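PDB 6BFI: VIN1, which binds actin filaments and may play a role in cell-cell adhesion, as a sponge member of the vinculin/alpha-catenin family. Local coordinates for residues V131-K136 with M172-Q177; T374-V379 with A418-L423; K384-A389 with A451-A456. All coordinates share one frame; numbering follows the deposited sequence.

Contact 1. Residues V131-K136 with M172-Q177; sequences VRKMVK and MKVVEQ
Val174 presents its CG1 methyl to the flank of Met134, and the distances show how fully the two are engaged. CG1 of Val174 lies 3.4 Å from Met134 CG and 3.7 Å from Met134 SD, and CB and the terminal CE of the methionine are also close by. One branch of the valine therefore meets the thioether chain along most of its length, side on rather than at its end. The Met134 CG to Val174 CG1 pair is closer than usual van der Waals contact, so the packing is tight there. Beyond CG the methionine is extended (chi2 -167°, chi3 171°), and this straight run gives the valine a continuous apolar flank to lie against.

Lys133 comes to the same valine from another direction. Its CG stands anti to the backbone N (chi1 176°), and the chain then folds at its last two torsions, carrying the ammonium back to meet the valine tip to tip. Lys133 NZ is 3.5 Å from Val174 CG2 and 3.6 Å from Val174 CG1, so the nitrogen rests over the fork between the two methyls. No hydrogen bond crosses the contact; the approach of NZ to carbon is van der Waals contact beside an apolar group.

The backbones are nearest at Met134 and Val174, where the CA atoms are 6.7 Å apart. Met134 is buried, and it also touches Leu249 of helix 224-249, while Val175 beside the valine packs on Leu195 of helix 185-215 and on Ile245 of helix 224-249. Segments 131-136 and 172-177 run in roughly opposite directions on helices 102-145 and 154-178. Such a largely apolar seam, edged by a lysine, between antiparallel helices, with further helices closing over it, is characteristic of the helical bundles from which vinculin-family proteins are built.

Contact 2. Residues T374-V379 with A418-L423; sequences TDFVNV and ADTAEL
The Phe376 ring meets Thr420 at its edge: Thr420 CG2 lies in the ring plane, 3.7 Å from Phe376 CE1, so the methyl abuts the rim and does not sit over a face. Ring and threonine pass alongside, pointing opposite ways, which is how the methyl comes to meet the rim near CE1. Beside the ring, the carboxylate of Asp375 turns OD2 to the hydroxyl of the same threonine, Thr420 OG1 donating to it. The modelled 2.3 Å between Thr420 OG1 and Asp375 OD2 is shorter than a sound hydrogen bond, so the details of this bond are doubtful.

Thr420 serves both neighbours because its branches divide. With chi1 at -70°, OG1 stands beside the backbone N and reaches the aspartate, while CG2 is anti to that N and reaches the ring. OD2 of Asp375 also makes salt bridges with Arg371 and Arg416, and Arg371 hydrogen-bonds to Thr420 OG1. This buried acid thus has positive partners, which would probably stabilise its charged form.

All three touching residues are buried. Asp375 lies in the last turn of helix 344-375 and Thr420 within helix 399-427, so the contact ties the last turn of one helix to the body of another. Around them, Phe376 touches Met486 of helix 466-493 and Arg540 of helix 524-550, and Ala421 packs on Leu438 of helix 432-449.

Contact 3. Residues K384-A389 with A451-A456; sequences KALEDA and AVVPAA
Glu387 OE1 is gripped by two lysines. From within its own segment Lys384 NZ comes to 3.1 Å of Glu387 OE1, nearly in line with the C-O bond, and Lys476 of helix 466-493 makes a second salt bridge to the same oxygen. Lys384 NZ also has a long ion pair, at 3.7 Å, with Asp388 OD1, so one ammonium links two acids along a single helix face. A bend at chi2 (59°) in the otherwise extended Lys384 chain brings NZ there. None of these bonds crosses to 451-456.

The crossing itself is apolar and centres on Leu386. CG of this residue is anti to the backbone N (chi1 175°), which sends the branched end out toward the other helix. Its CD2 methyl touches Val452 CG1 at 3.7 Å, the nearest approach between the segments, and lies 4.3 Å from Val453 CG2. Ala456, one turn on from Val452, brings its CB to 4.1 Å from Leu386 CG, and the three partners come from three separate directions. Leucine thus projects among three small or branched side chains of the opposite helix, and it is the sole residue of 384-389 in direct contact with them.

The segment axes come no nearer than 10.1 Å, and their N-to-C directions differ by 24°, close to parallel. Across that spacing the contact is made by the end of Leu386, with Ala456 pointing its CB toward the other segment. Phe403 of helix 399-427 touches both Leu386 and Ala456, and Leu472 of helix 466-493 touches both Glu387 and Ala456. The chemistry is therefore divided: dispersion and burial of methyl groups hold helix 381-390 to helix 452-460, while the charges lie off that interface, Glu387-Lys476 joining helix 381-390 to helix 466-493 and the Lys384 pairs staying within helix 381-390.

How the contacts relate
Contacts 2 and 3 are buried, whereas contact 1 is only partly so. Contact 2 is also nearest the chain's centre (about 20 Å, against 26 Å and 33 Å for contacts 1 and 3, between centres), and it alone carries a polar bond between its segments. Contacts 1 and 3 cross by apolar packing; contact 1 adds a lysine ammonium, whereas contact 3 keeps its charges aside. Contacts 2 and 3 lie about 20 Å apart between centres, their segments alternate along the chain, and helices 399-427 and 466-493 take part in or border both. Contact 1 closes earlier in the chain, on other helices, with its nearest atoms about 28 Å from contact 2 and 20 Å from contact 3.

Contact 1. Residues V131-K136 with M172-Q177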
ATOM      1  N   VAL A 131     -19.674 -12.743  15.116  1.00 66.51           N
ATOM      2  CA  VAL A 131     -18.221 -12.901  15.118  1.00 62.95           C
ATOM      3  C   VAL A 131     -17.810 -14.064  16.013  1.00 66.82           C
ATOM      4  O   VAL A 131     -16.879 -14.812  15.690  1.00 69.53           O
ATOM      5  CB  VAL A 131     -17.537 -11.586  15.535  1.00 59.89           C
ATOM      6  CG1 VAL A 131     -16.040 -11.792  15.701  1.00 56.72           C
ATOM      7  CG2 VAL A 131     -17.807 -10.505  14.500  1.00 56.06           C
ATOM      8  N   ARG A 132     -18.501 -14.248  17.141  1.00 72.14           N
ATOM      9  CA  ARG A 132     -18.207 -15.394  17.999  1.00 73.71           C
ATOM     10  C   ARG A 132     -18.458 -16.709  17.269  1.00 73.95           C
ATOM     11  O   ARG A 132     -17.671 -17.655  17.393  1.00 73.10           O
ATOM     12  CB  ARG A 132     -19.035 -15.329  19.283  1.00 71.46           C
ATOM     13  CG  ARG A 132     -18.509 -14.353  20.324  1.00 72.65           C
ATOM     14  CD  ARG A 132     -19.102 -14.643  21.695  1.00 79.54           C
ATOM     15  NE  ARG A 132     -20.562 -14.678  21.664  1.00 83.33           N
ATOM     16  CZ  ARG A 132     -21.343 -13.648  21.975  1.00 84.08           C
ATOM     17  NH1 ARG A 132     -20.807 -12.493  22.345  1.00 82.84           N
ATOM     18  NH2 ARG A 132     -22.662 -13.773  21.917  1.00 83.86           N
ATOM     19  N   LYS A 133     -19.547 -16.785  16.497  1.00 75.02           N
ATOM     20  CA  LYS A 133     -19.810 -17.993  15.717  1.00 79.14           C
ATOM     21  C   LYS A 133     -18.699 -18.252  14.701  1.00 75.48           C
ATOM     22  O   LYS A 133     -18.138 -19.357  14.636  1.00 80.29           O
ATOM     23  CB  LYS A 133     -21.164 -17.872  15.016  1.00 87.05           C
ATOM     24  CG  LYS A 133     -21.492 -19.037  14.101  1.00 95.10           C
ATOM     25  CD  LYS A 133     -22.461 -18.616  13.009  1.00101.56           C
ATOM     26  CE  LYS A 133     -21.838 -17.566  12.095  1.00101.38           C
ATOM     27  NZ  LYS A 133     -20.608 -18.071  11.422  1.00 98.10           N
ATOM     28  N   MET A 134     -18.368 -17.235  13.897  1.00 65.39           N
ATOM     29  CA  MET A 134     -17.334 -17.396  12.875  1.00 65.66           C
ATOM     30  C   MET A 134     -16.011 -17.835  13.494  1.00 65.80           C
ATOM     31  O   MET A 134     -15.396 -18.817  13.052  1.00 60.87           O
ATOM     32  CB  MET A 134     -17.155 -16.088  12.100  1.00 63.93           C
ATOM     33  CG  MET A 134     -18.455 -15.469  11.620  1.00 68.63           C
ATOM     34  SD  MET A 134     -18.206 -14.151  10.413  1.00 70.96           S
ATOM     35  CE  MET A 134     -19.894 -13.859   9.888  1.00 72.41           C
ATOM     36  N   VAL A 135     -15.565 -17.118  14.530  1.00 52.61           N
ATOM     37  CA  VAL A 135     -14.325 -17.465  15.219  1.00 55.61           C
ATOM     38  C   VAL A 135     -14.393 -18.881  15.772  1.00 58.49           C
ATOM     39  O   VAL A 135     -13.388 -19.597  15.783  1.00 62.06           O
ATOM     40  CB  VAL A 135     -14.030 -16.430  16.323  1.00 53.53           C
ATOM     41  CG1 VAL A 135     -12.893 -16.895  17.222  1.00 53.57           C
ATOM     42  CG2 VAL A 135     -13.692 -15.084  15.701  1.00 51.56           C
ATOM     43  N   LYS A 136     -15.571 -19.312  16.225  1.00 60.18           N
ATOM     44  CA  LYS A 136     -15.736 -20.692  16.676  1.00 64.24           C
ATOM     45  C   LYS A 136     -15.409 -21.677  15.557  1.00 66.15           C
ATOM     46  O   LYS A 136     -14.612 -22.608  15.744  1.00 57.37           O
ATOM     47  CB  LYS A 136     -17.162 -20.891  17.193  1.00 66.17           C
ATOM     48  CG  LYS A 136     -17.563 -22.321  17.501  1.00 71.03           C
ATOM     49  CD  LYS A 136     -19.007 -22.354  17.991  1.00 77.24           C
ATOM     50  CE  LYS A 136     -19.550 -23.771  18.089  1.00 81.13           C
ATOM     51  NZ  LYS A 136     -20.999 -23.776  18.453  1.00 84.11           N
ATOM     52  N   MET A 172     -14.887 -21.087   4.817  1.00 62.89           N
ATOM     53  CA  MET A 172     -14.757 -20.184   3.678  1.00 63.84           C
ATOM     54  C   MET A 172     -16.094 -19.564   3.290  1.00 62.05           C
ATOM     55  O   MET A 172     -16.138 -18.407   2.858  1.00 59.21           O
ATOM     56  CB  MET A 172     -14.150 -20.919   2.486  1.00 75.89           C
ATOM     57  CG  MET A 172     -12.725 -21.385   2.708  1.00 86.44           C
ATOM     58  SD  MET A 172     -12.079 -22.269   1.280  1.00 94.73           S
ATOM     59  CE  MET A 172     -10.581 -22.968   1.963  1.00 95.43           C
ATOM     60  N   LYS A 173     -17.194 -20.313   3.414  1.00 63.47           N
ATOM     61  CA  LYS A 173     -18.488 -19.722   3.090  1.00 63.03           C
ATOM     62  C   LYS A 173     -18.857 -18.628   4.084  1.00 62.30           C
ATOM     63  O   LYS A 173     -19.484 -17.628   3.708  1.00 59.14           O
ATOM     64  CB  LYS A 173     -19.576 -20.799   3.045  1.00 61.14           C
ATOM     65  CG  LYS A 173     -19.944 -21.397   4.393  1.00 62.28           C
ATOM     66  CD  LYS A 173     -21.245 -22.180   4.303  1.00 69.60           C
ATOM     67  CE  LYS A 173     -21.791 -22.522   5.679  1.00 65.27           C
ATOM     68  NZ  LYS A 173     -23.230 -22.896   5.611  1.00 69.81           N
ATOM     69  N   VAL A 174     -18.450 -18.784   5.343  1.00 62.09           N
ATOM     70  CA  VAL A 174     -18.785 -17.812   6.374  1.00 60.78           C
ATOM     71  C   VAL A 174     -17.930 -16.558   6.237  1.00 56.10           C
ATOM     72  O   VAL A 174     -18.439 -15.437   6.335  1.00 60.55           O
ATOM     73  CB  VAL A 174     -18.647 -18.465   7.761  1.00 63.21           C
ATOM     74  CG1 VAL A 174     -18.295 -17.436   8.803  1.00 64.25           C
ATOM     75  CG2 VAL A 174     -19.938 -19.175   8.137  1.00 65.98           C
ATOM     76  N   VAL A 175     -16.626 -16.719   5.997  1.00 52.20           N
ATOM     77  CA  VAL A 175     -15.762 -15.554   5.823  1.00 52.20           C
ATOM     78  C   VAL A 175     -16.108 -14.822   4.529  1.00 56.58           C
ATOM     79  O   VAL A 175     -16.239 -13.588   4.507  1.00 61.27           O
ATOM     80  CB  VAL A 175     -14.282 -15.973   5.865  1.00 50.83           C
ATOM     81  CG1 VAL A 175     -13.384 -14.765   5.664  1.00 47.76           C
ATOM     82  CG2 VAL A 175     -13.969 -16.657   7.188  1.00 48.58           C
ATOM     83  N   GLU A 176     -16.270 -15.573   3.434  1.00 57.24           N
ATOM     84  CA  GLU A 176     -16.728 -14.990   2.178  1.00 64.63           C
ATOM     85  C   GLU A 176     -18.103 -14.350   2.306  1.00 67.84           C
ATOM     86  O   GLU A 176     -18.436 -13.460   1.515  1.00 68.85           O
ATOM     87  CB  GLU A 176     -16.752 -16.056   1.083  1.00 68.54           C
ATOM     88  CG  GLU A 176     -15.472 -16.143   0.269  1.00 77.73           C
ATOM     89  CD  GLU A 176     -15.285 -14.953  -0.658  1.00 88.61           C
ATOM     90  OE1 GLU A 176     -16.286 -14.268  -0.967  1.00 95.98           O
ATOM     91  OE2 GLU A 176     -14.136 -14.703  -1.080  1.00 91.83           O
ATOM     92  N   GLN A 177     -18.913 -14.793   3.268  1.00 68.11           N
ATOM     93  CA  GLN A 177     -20.148 -14.091   3.590  1.00 65.30           C
ATOM     94  C   GLN A 177     -19.877 -12.812   4.371  1.00 61.17           C
ATOM     95  O   GLN A 177     -20.597 -11.821   4.204  1.00 63.68           O
ATOM     96  CB  GLN A 177     -21.076 -15.015   4.386  1.00 70.03           C
ATOM     97  CG  GLN A 177     -22.210 -14.318   5.126  1.00 75.04           C
ATOM     98  CD  GLN A 177     -23.195 -13.654   4.190  1.00 83.22           C
ATOM     99  OE1 GLN A 177     -23.318 -14.040   3.027  1.00 87.70           O
ATOM    100  NE2 GLN A 177     -23.899 -12.643   4.688  1.00 85.84           N
TER

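Contact 2. Residues T374-V379 with A418-L423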
ATOM      1  N   THR A 374      21.269  -6.764 -12.433  1.00 65.58           N
ATOM      2  CA  THR A 374      22.196  -7.837 -12.091  1.00 63.65           C
ATOM      3  C   THR A 374      21.486  -9.003 -11.414  1.00 56.83           C
ATOM      4  O   THR A 374      21.691 -10.166 -11.781  1.00 54.70           O
ATOM      5  CB  THR A 374      23.306  -7.302 -11.188  1.00 64.27           C
ATOM      6  OG1 THR A 374      24.019  -6.264 -11.871  1.00 62.87           O
ATOM      7  CG2 THR A 374      24.273  -8.420 -10.817  1.00 63.98           C
ATOM      8  N   ASP A 375      20.643  -8.712 -10.421  1.00 56.06           N
ATOM      9  CA  ASP A 375      20.126  -9.770  -9.559  1.00 56.29           C
ATOM     10  C   ASP A 375      18.941 -10.514 -10.170  1.00 53.26           C
ATOM     11  O   ASP A 375      18.744 -11.696  -9.869  1.00 55.87           O
ATOM     12  CB  ASP A 375      19.740  -9.186  -8.199  1.00 57.90           C
ATOM     13  CG  ASP A 375      20.907  -8.498  -7.506  1.00 66.63           C
ATOM     14  OD1 ASP A 375      22.069  -8.734  -7.902  1.00 73.05           O
ATOM     15  OD2 ASP A 375      20.661  -7.722  -6.557  1.00 66.34           O
ATOM     16  N   PHE A 376      18.151  -9.863 -11.021  1.00 53.19           N
ATOM     17  CA  PHE A 376      16.974 -10.481 -11.616  1.00 50.25           C
ATOM     18  C   PHE A 376      17.212 -10.948 -13.046  1.00 52.38           C
ATOM     19  O   PHE A 376      16.247 -11.181 -13.780  1.00 54.67           O
ATOM     20  CB  PHE A 376      15.789  -9.514 -11.579  1.00 46.37           C
ATOM     21  CG  PHE A 376      15.179  -9.347 -10.221  1.00 49.66           C
ATOM     22  CD1 PHE A 376      15.748  -8.491  -9.291  1.00 55.06           C
ATOM     23  CD2 PHE A 376      14.027 -10.034  -9.877  1.00 51.27           C
ATOM     24  CE1 PHE A 376      15.181  -8.331  -8.037  1.00 55.98           C
ATOM     25  CE2 PHE A 376      13.457  -9.881  -8.628  1.00 53.83           C
ATOM     26  CZ  PHE A 376      14.034  -9.028  -7.707  1.00 55.51           C
ATOM     27  N   VAL A 377      18.474 -11.092 -13.458  1.00 51.75           N
ATOM     28  CA  VAL A 377      18.756 -11.489 -14.830  1.00 54.72           C
ATOM     29  C   VAL A 377      18.374 -12.942 -15.091  1.00 61.73           C
ATOM     30  O   VAL A 377      18.127 -13.321 -16.244  1.00 56.80           O
ATOM     31  CB  VAL A 377      20.240 -11.239 -15.163  1.00 64.60           C
ATOM     32  CG1 VAL A 377      21.133 -12.251 -14.453  1.00 68.46           C
ATOM     33  CG2 VAL A 377      20.468 -11.276 -16.663  1.00 61.52           C
ATOM     34  N   ASN A 378      18.297 -13.767 -14.040  1.00 56.16           N
ATOM     35  CA  ASN A 378      18.037 -15.197 -14.196  1.00 55.65           C
ATOM     36  C   ASN A 378      17.377 -15.687 -12.903  1.00 56.55           C
ATOM     37  O   ASN A 378      18.003 -16.316 -12.047  1.00 63.22           O
ATOM     38  CB  ASN A 378      19.321 -15.965 -14.503  1.00 60.27           C
ATOM     39  CG  ASN A 378      19.065 -17.410 -14.863  1.00 65.94           C
ATOM     40  OD1 ASN A 378      17.918 -17.836 -14.984  1.00 59.31           O
ATOM     41  ND2 ASN A 378      20.137 -18.173 -15.052  1.00 57.24           N
ATOM     42  N   VAL A 379      16.084 -15.386 -12.764  1.00 53.09           N
ATOM     43  CA  VAL A 379      15.379 -15.668 -11.517  1.00 52.27           C
ATOM     44  C   VAL A 379      15.195 -17.171 -11.322  1.00 49.46           C
ATOM     45  O   VAL A 379      15.410 -17.694 -10.222  1.00 44.47           O
ATOM     46  CB  VAL A 379      14.033 -14.922 -11.488  1.00 54.54           C
ATOM     47  CG1 VAL A 379      13.248 -15.295 -10.245  1.00 57.14           C
ATOM     48  CG2 VAL A 379      14.258 -13.422 -11.543  1.00 55.50           C
ATOM     49  N   ALA A 418      15.465 -10.997  -2.428  1.00 51.76           N
ATOM     50  CA  ALA A 418      14.708 -10.325  -1.374  1.00 48.89           C
ATOM     51  C   ALA A 418      15.425  -9.070  -0.885  1.00 50.96           C
ATOM     52  O   ALA A 418      14.781  -8.052  -0.600  1.00 48.81           O
ATOM     53  CB  ALA A 418      14.448 -11.289  -0.218  1.00 46.98           C
ATOM     54  N   ASP A 419      16.757  -9.123  -0.784  1.00 55.90           N
ATOM     55  CA  ASP A 419      17.515  -7.939  -0.387  1.00 60.90           C
ATOM     56  C   ASP A 419      17.334  -6.809  -1.391  1.00 59.91           C
ATOM     57  O   ASP A 419      17.122  -5.653  -1.005  1.00 60.94           O
ATOM     58  CB  ASP A 419      18.996  -8.285  -0.231  1.00 70.19           C
ATOM     59  CG  ASP A 419      19.294  -9.003   1.070  1.00 80.69           C
ATOM     60  OD1 ASP A 419      18.349  -9.545   1.681  1.00 87.66           O
ATOM     61  OD2 ASP A 419      20.473  -9.025   1.481  1.00 88.06           O
ATOM     62  N   THR A 420      17.411  -7.126  -2.685  1.00 56.88           N
ATOM     63  CA  THR A 420      17.226  -6.101  -3.707  1.00 53.71           C
ATOM     64  C   THR A 420      15.819  -5.520  -3.654  1.00 50.94           C
ATOM     65  O   THR A 420      15.638  -4.301  -3.776  1.00 55.03           O
ATOM     66  CB  THR A 420      17.526  -6.683  -5.088  1.00 55.41           C
ATOM     67  OG1 THR A 420      18.933  -6.930  -5.199  1.00 59.88           O
ATOM     68  CG2 THR A 420      17.100  -5.720  -6.187  1.00 55.93           C
ATOM     69  N   ALA A 421      14.809  -6.372  -3.461  1.00 48.41           N
ATOM     70  CA  ALA A 421      13.454  -5.863  -3.275  1.00 45.30           C
ATOM     71  C   ALA A 421      13.385  -4.908  -2.090  1.00 44.63           C
ATOM     72  O   ALA A 421      12.711  -3.872  -2.155  1.00 43.81           O
ATOM     73  CB  ALA A 421      12.476  -7.023  -3.092  1.00 40.89           C
ATOM     74  N   GLU A 422      14.095  -5.226  -1.003  1.00 43.77           N
ATOM     75  CA  GLU A 422      14.107  -4.337   0.154  1.00 51.34           C
ATOM     76  C   GLU A 422      14.773  -3.005  -0.175  1.00 54.20           C
ATOM     77  O   GLU A 422      14.302  -1.946   0.260  1.00 55.14           O
ATOM     78  CB  GLU A 422      14.810  -5.012   1.331  1.00 55.08           C
ATOM     79  CG  GLU A 422      15.018  -4.100   2.531  1.00 68.33           C
ATOM     80  CD  GLU A 422      13.711  -3.589   3.110  1.00 74.01           C
ATOM     81  OE1 GLU A 422      12.755  -4.387   3.213  1.00 76.42           O
ATOM     82  OE2 GLU A 422      13.639  -2.388   3.455  1.00 73.17           O
ATOM     83  N   LEU A 423      15.868  -3.038  -0.941  1.00 52.98           N
ATOM     84  CA  LEU A 423      16.540  -1.800  -1.329  1.00 50.78           C
ATOM     85  C   LEU A 423      15.624  -0.927  -2.175  1.00 50.16           C
ATOM     86  O   LEU A 423      15.515   0.281  -1.948  1.00 53.81           O
ATOM     87  CB  LEU A 423      17.831  -2.112  -2.089  1.00 54.48           C
ATOM     88  CG  LEU A 423      18.568  -0.894  -2.653  1.00 58.64           C
ATOM     89  CD1 LEU A 423      19.045   0.015  -1.531  1.00 62.03           C
ATOM     90  CD2 LEU A 423      19.735  -1.313  -3.532  1.00 63.71           C
TER

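Contact 3. Residues K384-A389 with A451-A456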
ATOM      1  N   LYS A 384      16.110 -24.212 -10.794  1.00 64.78           N
ATOM      2  CA  LYS A 384      16.077 -25.299 -11.766  1.00 70.45           C
ATOM      3  C   LYS A 384      17.325 -26.163 -11.653  1.00 69.13           C
ATOM      4  O   LYS A 384      17.244 -27.395 -11.729  1.00 74.22           O
ATOM      5  CB  LYS A 384      15.936 -24.736 -13.180  1.00 79.56           C
ATOM      6  CG  LYS A 384      15.856 -25.797 -14.260  1.00 89.09           C
ATOM      7  CD  LYS A 384      14.667 -26.714 -14.032  1.00 95.38           C
ATOM      8  CE  LYS A 384      14.567 -27.771 -15.118  1.00104.40           C
ATOM      9  NZ  LYS A 384      13.419 -28.690 -14.882  1.00107.80           N
ATOM     10  N   ALA A 385      18.486 -25.533 -11.460  1.00 68.54           N
ATOM     11  CA  ALA A 385      19.713 -26.290 -11.236  1.00 67.04           C
ATOM     12  C   ALA A 385      19.629 -27.121  -9.962  1.00 62.10           C
ATOM     13  O   ALA A 385      20.168 -28.233  -9.909  1.00 55.40           O
ATOM     14  CB  ALA A 385      20.910 -25.340 -11.181  1.00 60.52           C
ATOM     15  N   LEU A 386      18.952 -26.606  -8.930  1.00 59.23           N
ATOM     16  CA  LEU A 386      18.772 -27.384  -7.709  1.00 57.66           C
ATOM     17  C   LEU A 386      17.850 -28.575  -7.942  1.00 58.61           C
ATOM     18  O   LEU A 386      18.136 -29.687  -7.480  1.00 64.06           O
ATOM     19  CB  LEU A 386      18.227 -26.496  -6.592  1.00 55.43           C
ATOM     20  CG  LEU A 386      17.874 -27.220  -5.289  1.00 58.28           C
ATOM     21  CD1 LEU A 386      19.117 -27.800  -4.629  1.00 56.98           C
ATOM     22  CD2 LEU A 386      17.145 -26.290  -4.339  1.00 57.14           C
ATOM     23  N   GLU A 387      16.739 -28.364  -8.656  1.00 56.48           N
ATOM     24  CA  GLU A 387      15.833 -29.473  -8.941  1.00 59.24           C
ATOM     25  C   GLU A 387      16.521 -30.548  -9.776  1.00 65.26           C
ATOM     26  O   GLU A 387      16.339 -31.747  -9.530  1.00 68.52           O
ATOM     27  CB  GLU A 387      14.576 -28.968  -9.652  1.00 60.44           C
ATOM     28  CG  GLU A 387      13.496 -30.032  -9.810  1.00 65.61           C
ATOM     29  CD  GLU A 387      12.425 -29.647 -10.814  1.00 70.37           C
ATOM     30  OE1 GLU A 387      12.775 -29.125 -11.894  1.00 75.02           O
ATOM     31  OE2 GLU A 387      11.231 -29.865 -10.522  1.00 70.81           O
ATOM     32  N   ASP A 388      17.317 -30.139 -10.767  1.00 66.16           N
ATOM     33  CA  ASP A 388      18.066 -31.116 -11.553  1.00 74.11           C
ATOM     34  C   ASP A 388      19.129 -31.812 -10.713  1.00 71.97           C
ATOM     35  O   ASP A 388      19.422 -32.992 -10.941  1.00 75.57           O
ATOM     36  CB  ASP A 388      18.706 -30.443 -12.767  1.00 83.81           C
ATOM     37  CG  ASP A 388      17.679 -29.901 -13.740  1.00 91.35           C
ATOM     38  OD1 ASP A 388      16.527 -30.380 -13.714  1.00 95.56           O
ATOM     39  OD2 ASP A 388      18.024 -28.998 -14.533  1.00 93.29           O
ATOM     40  N   ALA A 389      19.715 -31.104  -9.744  1.00 68.37           N
ATOM     41  CA  ALA A 389      20.682 -31.737  -8.852  1.00 66.99           C
ATOM     42  C   ALA A 389      20.016 -32.795  -7.984  1.00 62.28           C
ATOM     43  O   ALA A 389      20.608 -33.847  -7.711  1.00 61.87           O
ATOM     44  CB  ALA A 389      21.368 -30.681  -7.985  1.00 68.23           C
ATOM     45  N   ALA A 451      11.246 -23.709   2.229  1.00 48.78           N
ATOM     46  CA  ALA A 451      10.734 -25.044   1.949  1.00 47.53           C
ATOM     47  C   ALA A 451      11.315 -25.668   0.686  1.00 52.96           C
ATOM     48  O   ALA A 451      11.011 -26.828   0.390  1.00 51.26           O
ATOM     49  CB  ALA A 451       9.206 -25.010   1.842  1.00 42.24           C
ATOM     50  N   VAL A 452      12.145 -24.939  -0.059  1.00 55.88           N
ATOM     51  CA  VAL A 452      12.631 -25.438  -1.341  1.00 51.61           C
ATOM     52  C   VAL A 452      13.709 -26.499  -1.143  1.00 51.88           C
ATOM     53  O   VAL A 452      13.650 -27.583  -1.734  1.00 47.98           O
ATOM     54  CB  VAL A 452      13.132 -24.266  -2.205  1.00 47.30           C
ATOM     55  CG1 VAL A 452      13.947 -24.774  -3.380  1.00 43.65           C
ATOM     56  CG2 VAL A 452      11.953 -23.436  -2.691  1.00 47.48           C
ATOM     57  N   VAL A 453      14.713 -26.203  -0.311  1.00 54.41           N
ATOM     58  CA  VAL A 453      15.792 -27.173  -0.092  1.00 53.82           C
ATOM     59  C   VAL A 453      15.296 -28.446   0.570  1.00 58.50           C
ATOM     60  O   VAL A 453      15.723 -29.536   0.155  1.00 60.26           O
ATOM     61  CB  VAL A 453      16.952 -26.504   0.670  1.00 51.62           C
ATOM     62  CG1 VAL A 453      18.005 -27.535   1.042  1.00 50.34           C
ATOM     63  CG2 VAL A 453      17.569 -25.392  -0.175  1.00 47.91           C
ATOM     64  N   PRO A 454      14.425 -28.416   1.592  1.00 58.18           N
ATOM     65  CA  PRO A 454      13.956 -29.689   2.166  1.00 54.62           C
ATOM     66  C   PRO A 454      13.267 -30.600   1.164  1.00 56.15           C
ATOM     67  O   PRO A 454      13.518 -31.813   1.169  1.00 63.24           O
ATOM     68  CB  PRO A 454      12.998 -29.233   3.275  1.00 57.96           C
ATOM     69  CG  PRO A 454      13.523 -27.911   3.683  1.00 57.02           C
ATOM     70  CD  PRO A 454      13.996 -27.267   2.414  1.00 56.16           C
ATOM     71  N   ALA A 455      12.408 -30.055   0.300  1.00 51.74           N
ATOM     72  CA  ALA A 455      11.708 -30.890  -0.673  1.00 52.62           C
ATOM     73  C   ALA A 455      12.683 -31.509  -1.667  1.00 51.91           C
ATOM     74  O   ALA A 455      12.642 -32.719  -1.933  1.00 60.78           O
ATOM     75  CB  ALA A 455      10.643 -30.069  -1.398  1.00 45.82           C
ATOM     76  N   ALA A 456      13.574 -30.687  -2.225  1.00 49.70           N
ATOM     77  CA  ALA A 456      14.584 -31.206  -3.141  1.00 52.36           C
ATOM     78  C   ALA A 456      15.477 -32.231  -2.461  1.00 52.31           C
ATOM     79  O   ALA A 456      15.977 -33.149  -3.119  1.00 62.70           O
ATOM     80  CB  ALA A 456      15.422 -30.060  -3.707  1.00 51.46           C
TER